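Local coordinates for 2-nitropropane dioxygenase (Streptomyces ansochromogenes, PDB 3BW4), which probably oxidises alkyl nitronates such as propionate 3-nitronate with molecular oxygen, using FMN as its cofactor, at residues A[121-126]-A[144-149]; A[273-278]-A[318-323]. The protein carries 1 engineered substitution. All blocks are in the same frame, centred on the assembly; numbering follows the deposited sequence.

How the interactions relate
Interaction 1 closes before interaction 2 opens along the chain, and the two lie on opposite sides of its centre, their own centres about 28 Å apart and their nearest atoms about 14 Å apart. Interaction 1 (121-126 with 144-149) belongs to the parallel barrel sheet, where strands 125-129 and 147-152 run side by side, joined through helix 135-143. Interaction 2 (273-278 with 318-323) lies beyond the last barrel strand in sequence: it sets strand 275-278 of a small antiparallel sheet against the loop between helices 296-311 and 333-350. The first is thus part of the barrel framework, while the second borders the FMN directly.

Interaction 1: A[121-126]-A[144-149]; sequences DPVPVV and AGTLTL
T146 reaches across to V123 with its hydroxyl, and its OG1 donates a short hydrogen bond of 2.6 Å to V123 O, lying in the plane of that carbonyl. The same OG1 accepts from a water 2.8 Å away, and that water accepts a hydrogen bond from V123 N, so the hydroxyl holds V123 O directly and V123 N through the water. With CG2 anti to the backbone N and OG1 beside it (chi1 -62°), the methyl is turned toward V126, where T146 CG2 meets V126 CG2 at 3.6 Å. Replacing T146 by an alanine removes OG1 and CG2, which would probably leave V123 O and the bridging water without their hydroxyl partner and open a gap beside the V126 methyl.

Packing is close further along the strands. L147 N donates to P124 O, V126 N to L147 O at 3.0 Å, nearly straight onto the carbonyl, and L149 N to V126 O at 2.9 Å, the ladder of two parallel bridges, V125 with L147 and V126 with T148. On the V125 face, V125 CG1 touches L149 CD1 at 3.6 Å. The face of V126 and T148 is backed by helices: L118 packs on V126, I138 and L141 on T148.

The other end is looser and wetter. The contact thins to P122 CG against A144 CB, 3.7 Å apart, both residues partly exposed, beside the exposed G145, whose positive phi (92°) closes the preceding helix in a Schellman motif. Near P124, a second water donates to both P124 O and G145 O, joining the two segments at the oxygen that also takes the first ladder bond. Strand 125-129, helix 135-143 and strand 147-152 form the parallel beta-alpha-beta unit from which a TIM barrel is built, with the contact at the strands' N-terminal entry.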
loop_
_atom_site.group_PDB
_atom_site.type_symbol
_atom_site.label_atom_id
_atom_site.label_comp_id
_atom_site.label_asym_id
_atom_site.label_seq_id
_atom_site.Cartn_x
_atom_site.Cartn_y
_atom_site.Cartn_z
ATOM N N ASP A 121 3.205 -7.625 -37.741
ATOM C CA ASP A 121 3.850 -8.871 -37.329
ATOM C C ASP A 121 3.483 -9.157 -35.866
ATOM O O ASP A 121 4.346 -9.179 -34.989
ATOM C CB ASP A 121 5.366 -8.719 -37.465
ATOM C CG ASP A 121 6.088 -10.046 -37.466
ATOM O OD1 ASP A 121 5.498 -11.049 -37.007
ATOM O OD2 ASP A 121 7.252 -10.079 -37.923
ATOM N N PRO A 122 2.195 -9.419 -35.599
ATOM C CA PRO A 122 1.632 -9.700 -34.273
ATOM C C PRO A 122 2.474 -10.499 -33.284
ATOM O O PRO A 122 3.114 -11.486 -33.640
ATOM C CB PRO A 122 0.319 -10.409 -34.596
ATOM C CG PRO A 122 -0.081 -9.796 -35.890
ATOM C CD PRO A 122 1.229 -9.791 -36.649
ATOM N N VAL A 123 2.459 -10.046 -32.033
ATOM C CA VAL A 123 3.158 -10.712 -30.941
ATOM C C VAL A 123 2.046 -11.282 -30.068
ATOM O O VAL A 123 0.892 -10.851 -30.162
ATOM C CB VAL A 123 4.010 -9.734 -30.107
ATOM C CG1 VAL A 123 5.102 -9.132 -30.979
ATOM C CG2 VAL A 123 3.127 -8.643 -29.514
ATOM N N PRO A 124 2.373 -12.250 -29.202
ATOM C CA PRO A 124 1.382 -12.875 -28.322
ATOM C C PRO A 124 0.631 -11.925 -27.392
ATOM O O PRO A 124 -0.596 -11.994 -27.273
ATOM C CB PRO A 124 2.212 -13.898 -27.547
ATOM C CG PRO A 124 3.305 -14.250 -28.515
ATOM C CD PRO A 124 3.687 -12.897 -29.052
ATOM N N VAL A 125 1.369 -11.038 -26.737
ATOM C CA VAL A 125 0.775 -10.108 -25.785
ATOM C C VAL A 125 1.311 -8.691 -25.926
ATOM O O VAL A 125 2.484 -8.486 -26.232
ATOM C CB VAL A 125 1.048 -10.581 -24.336
ATOM C CG1 VAL A 125 0.449 -9.610 -23.343
ATOM C CG2 VAL A 125 0.485 -11.985 -24.127
ATOM N N VAL A 126 0.436 -7.716 -25.702
ATOM C CA VAL A 126 0.811 -6.308 -25.750
ATOM C C VAL A 126 0.140 -5.593 -24.582
ATOM O O VAL A 126 -1.063 -5.733 -24.360
ATOM C CB VAL A 126 0.366 -5.626 -27.065
ATOM C CG1 VAL A 126 0.532 -4.111 -26.946
ATOM C CG2 VAL A 126 1.202 -6.140 -28.232
ATOM N N ALA A 144 -5.903 -9.619 -34.670
ATOM C CA ALA A 144 -4.586 -10.097 -35.086
ATOM C C ALA A 144 -4.141 -11.284 -34.236
ATOM O O ALA A 144 -3.116 -11.906 -34.514
ATOM C CB ALA A 144 -3.565 -8.971 -34.984
ATOM N N GLY A 145 -4.913 -11.593 -33.200
ATOM C CA GLY A 145 -4.568 -12.708 -32.336
ATOM C C GLY A 145 -3.729 -12.319 -31.130
ATOM O O GLY A 145 -3.219 -13.185 -30.418
ATOM N N THR A 146 -3.588 -11.017 -30.894
ATOM C CA THR A 146 -2.802 -10.513 -29.771
ATOM C C THR A 146 -3.670 -10.189 -28.554
ATOM O O THR A 146 -4.663 -9.475 -28.667
ATOM C CB THR A 146 -2.035 -9.219 -30.163
ATOM O OG1 THR A 146 -1.115 -9.502 -31.222
ATOM C CG2 THR A 146 -1.276 -8.657 -28.969
ATOM N N LEU A 147 -3.293 -10.712 -27.390
ATOM C CA LEU A 147 -4.038 -10.426 -26.166
ATOM C C LEU A 147 -3.588 -9.049 -25.689
ATOM O O LEU A 147 -2.420 -8.678 -25.852
ATOM C CB LEU A 147 -3.749 -11.482 -25.093
ATOM C CG LEU A 147 -4.244 -12.896 -25.417
ATOM C CD1 LEU A 147 -3.959 -13.827 -24.241
ATOM C CD2 LEU A 147 -5.739 -12.859 -25.720
ATOM N N THR A 148 -4.509 -8.290 -25.105
ATOM C CA THR A 148 -4.186 -6.946 -24.649
ATOM C C THR A 148 -4.351 -6.720 -23.153
ATOM O O THR A 148 -5.319 -7.181 -22.542
ATOM C CB THR A 148 -5.045 -5.906 -25.389
ATOM O OG1 THR A 148 -6.428 -6.237 -25.232
ATOM C CG2 THR A 148 -4.698 -5.890 -26.872
ATOM N N LEU A 149 -3.393 -5.997 -22.579
ATOM C CA LEU A 149 -3.396 -5.661 -21.156
ATOM C C LEU A 149 -3.169 -4.159 -20.963
ATOM O O LEU A 149 -2.455 -3.521 -21.737
ATOM C CB LEU A 149 -2.296 -6.430 -20.418
ATOM C CG LEU A 149 -2.433 -7.941 -20.201
ATOM C CD1 LEU A 149 -2.495 -8.673 -21.523
ATOM C CD2 LEU A 149 -1.244 -8.420 -19.395
HETATM O O HOH W 1 0.976 -7.687 -31.739
HETATM O O HOH W 2 -2.036 -14.092 -28.167
#

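Interaction 2: A[273-278]-A[318-323]; sequences RPARSL and ALYAGQ. Engineered in segment 318-323: Y320 (natural residue Trp). With FMN (flavin mononucleotide), chain B.
S277, in strand 275-278 of a small antiparallel sheet, forms a single backbone bridge with Y320, whose loop passes beside the FMN bound to this TIM-barrel enzyme. The two backbones run at 82° to each other, so the pairing is brief. Two hydrogen bonds hold it: L278 N to L319 O at 2.8 Å and A321 N to R276 O at 3.1 Å. L319, the centre of an inverse gamma turn, directs its carbonyl to the strand, where S277 CA also contacts it. The S277 hydroxyl donates forward to the carbonyl of the next residue, L278 O.

Apolar contacts flank this pairing. L278 and L319 cross at about a right angle, meeting CB to CB at 3.8 Å, while L278 CG leans on A321 CB. A275 CB approaches the ring of Y320, an engineered residue replacing the natural tryptophan, at CE2; R276 O lies at the edge of that ring, in its plane.

Among the polar side chains, R276 extends with CG anti to the backbone N (chi1 -176°), then bends at chi3 so that its guanidinium lies beside Q323. Q323 CG lies over one face of the guanidinium, displaced toward its rim, and the amide plane is turned 41° from it. V174 O and T264 OG1 bond the guanidinium, whereas the Q323 amide bonds G193 and G195 of the second subunit.

Cofactor contacts come from the loop: G322 CA lies 3.5 Å from FMN O3P, and Y320 CB lies 3.6 Å from FMN C7 on the dimethylbenzene ring.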
loop_
_atom_site.group_PDB
_atom_site.type_symbol
_atom_site.label_atom_id
_atom_site.label_comp_id
_atom_site.label_asym_id
_atom_site.label_seq_id
_atom_site.Cartn_x
_atom_site.Cartn_y
_atom_site.Cartn_z
ATOM N N ARG A 273 6.544 12.716 -13.983
ATOM C CA ARG A 273 5.378 11.895 -13.647
ATOM C C ARG A 273 5.769 11.077 -12.411
ATOM O O ARG A 273 6.936 10.742 -12.232
ATOM C CB ARG A 273 5.022 10.959 -14.811
ATOM C CG ARG A 273 3.538 10.931 -15.182
ATOM C CD ARG A 273 3.291 10.118 -16.456
ATOM N NE ARG A 273 1.902 10.188 -16.917
ATOM C CZ ARG A 273 0.872 9.594 -16.318
ATOM N NH1 ARG A 273 -0.353 9.721 -16.817
ATOM N NH2 ARG A 273 1.060 8.863 -15.225
ATOM N N PRO A 274 4.800 10.747 -11.546
ATOM C CA PRO A 274 5.138 9.971 -10.348
ATOM C C PRO A 274 5.740 8.596 -10.627
ATOM O O PRO A 274 5.141 7.776 -11.330
ATOM C CB PRO A 274 3.807 9.880 -9.605
ATOM C CG PRO A 274 3.101 11.165 -10.008
ATOM C CD PRO A 274 3.400 11.207 -11.499
ATOM N N ALA A 275 6.924 8.357 -10.065
ATOM C CA ALA A 275 7.632 7.090 -10.217
ATOM C C ALA A 275 8.341 6.763 -8.906
ATOM O O ALA A 275 8.952 7.639 -8.292
ATOM C CB ALA A 275 8.647 7.190 -11.352
ATOM N N ARG A 276 8.258 5.510 -8.470
ATOM C CA ARG A 276 8.898 5.113 -7.219
ATOM C C ARG A 276 10.361 4.756 -7.442
ATOM O O ARG A 276 10.693 3.871 -8.242
ATOM C CB ARG A 276 8.175 3.926 -6.590
ATOM C CG ARG A 276 8.750 3.528 -5.235
ATOM C CD ARG A 276 7.942 2.426 -4.583
ATOM N NE ARG A 276 6.615 2.888 -4.196
ATOM C CZ ARG A 276 6.364 3.686 -3.160
ATOM N NH1 ARG A 276 7.354 4.119 -2.387
ATOM N NH2 ARG A 276 5.116 4.055 -2.895
ATOM N N SER A 277 11.230 5.443 -6.715
ATOM C CA SER A 277 12.661 5.238 -6.828
ATOM C C SER A 277 13.300 5.230 -5.455
ATOM O O SER A 277 12.745 5.786 -4.509
ATOM C CB SER A 277 13.271 6.369 -7.659
ATOM O OG SER A 277 14.678 6.410 -7.514
ATOM N N LEU A 278 14.462 4.591 -5.346
ATOM C CA LEU A 278 15.192 4.565 -4.084
ATOM C C LEU A 278 15.550 6.028 -3.831
ATOM O O LEU A 278 15.901 6.748 -4.764
ATOM C CB LEU A 278 16.469 3.727 -4.216
ATOM C CG LEU A 278 16.292 2.228 -4.493
ATOM C CD1 LEU A 278 17.637 1.600 -4.803
ATOM C CD2 LEU A 278 15.665 1.550 -3.288
ATOM N N ALA A 318 18.121 7.373 -11.827
ATOM C CA ALA A 318 16.722 7.109 -11.498
ATOM C C ALA A 318 16.643 5.653 -11.049
ATOM O O ALA A 318 16.409 4.753 -11.855
ATOM C CB ALA A 318 15.838 7.334 -12.716
ATOM N N LEU A 319 16.840 5.433 -9.754
ATOM C CA LEU A 319 16.836 4.092 -9.178
ATOM C C LEU A 319 15.426 3.530 -8.948
ATOM O O LEU A 319 15.019 3.313 -7.807
ATOM C CB LEU A 319 17.622 4.121 -7.857
ATOM C CG LEU A 319 19.042 4.715 -7.931
ATOM C CD1 LEU A 319 19.668 4.775 -6.547
ATOM C CD2 LEU A 319 19.904 3.871 -8.852
ATOM N N TYR A 320 14.686 3.290 -10.029
ATOM C CA TYR A 320 13.326 2.757 -9.907
ATOM C C TYR A 320 13.336 1.428 -9.144
ATOM O O TYR A 320 14.150 0.544 -9.420
ATOM C CB TYR A 320 12.705 2.551 -11.293
ATOM C CG TYR A 320 12.633 3.811 -12.123
ATOM C CD1 TYR A 320 13.132 3.838 -13.425
ATOM C CD2 TYR A 320 12.088 4.980 -11.602
ATOM C CE1 TYR A 320 13.094 5.007 -14.184
ATOM C CE2 TYR A 320 12.043 6.148 -12.345
ATOM C CZ TYR A 320 12.550 6.160 -13.632
ATOM O OH TYR A 320 12.550 7.329 -14.347
ATOM N N ALA A 321 12.429 1.295 -8.185
ATOM C CA ALA A 321 12.350 0.084 -7.379
ATOM C C ALA A 321 11.092 0.100 -6.515
ATOM O O ALA A 321 10.661 1.157 -6.055
ATOM C CB ALA A 321 13.591 -0.031 -6.495
ATOM N N GLY A 322 10.511 -1.079 -6.310
ATOM C CA GLY A 322 9.309 -1.198 -5.505
ATOM C C GLY A 322 9.675 -1.287 -4.037
ATOM O O GLY A 322 10.848 -1.435 -3.697
ATOM N N GLN A 323 8.680 -1.211 -3.160
ATOM C CA GLN A 323 8.946 -1.253 -1.726
ATOM C C GLN A 323 9.552 -2.572 -1.240
ATOM O O GLN A 323 10.000 -2.670 -0.103
ATOM C CB GLN A 323 7.668 -0.929 -0.949
ATOM C CG GLN A 323 7.112 0.452 -1.250
ATOM C CD GLN A 323 5.939 0.815 -0.362
ATOM O OE1 GLN A 323 4.990 0.052 -0.238
ATOM N NE2 GLN A 323 6.000 1.991 0.260
HETATM N N1 FMN B . 5.826 -0.629 -16.505
HETATM C C2 FMN B . 5.487 -0.427 -17.846
HETATM O O2 FMN B . 4.333 -0.636 -18.219
HETATM N N3 FMN B . 6.439 -0.004 -18.762
HETATM C C4 FMN B . 7.759 0.237 -18.405
HETATM O O4 FMN B . 8.585 0.611 -19.259
HETATM C C4A FMN B . 8.123 0.029 -17.048
HETATM N N5 FMN B . 9.434 0.230 -16.624
HETATM C C5A FMN B . 9.821 -0.002 -15.302
HETATM C C6 FMN B . 11.174 0.196 -14.925
HETATM C C7 FMN B . 11.638 -0.036 -13.581
HETATM C C7M FMN B . 13.091 -0.553 -13.513
HETATM C C8 FMN B . 10.636 -0.523 -12.661
HETATM C C8M FMN B . 10.964 -1.455 -11.493
HETATM C C9 FMN B . 9.261 -0.700 -13.021
HETATM C C9A FMN B . 8.846 -0.442 -14.348
HETATM N N10 FMN B . 7.499 -0.625 -14.764
HETATM C C10 FMN B . 7.132 -0.406 -16.107
HETATM C "C1'" FMN B . 6.391 -0.892 -13.735
HETATM C "C2'" FMN B . 6.100 -2.415 -13.755
HETATM O "O2'" FMN B . 5.176 -2.687 -14.799
HETATM C "C3'" FMN B . 5.451 -2.930 -12.419
HETATM O "O3'" FMN B . 4.254 -2.176 -12.221
HETATM C "C4'" FMN B . 6.326 -2.749 -11.174
HETATM O "O4'" FMN B . 7.653 -3.174 -11.487
HETATM C "C5'" FMN B . 5.768 -3.605 -10.005
HETATM O "O5'" FMN B . 6.560 -3.459 -8.806
HETATM P P FMN B . 7.893 -4.300 -8.366
HETATM O O1P FMN B . 8.637 -3.344 -9.245
HETATM O O2P FMN B . 7.119 -5.481 -8.872
HETATM O O3P FMN B . 7.538 -3.785 -6.972
#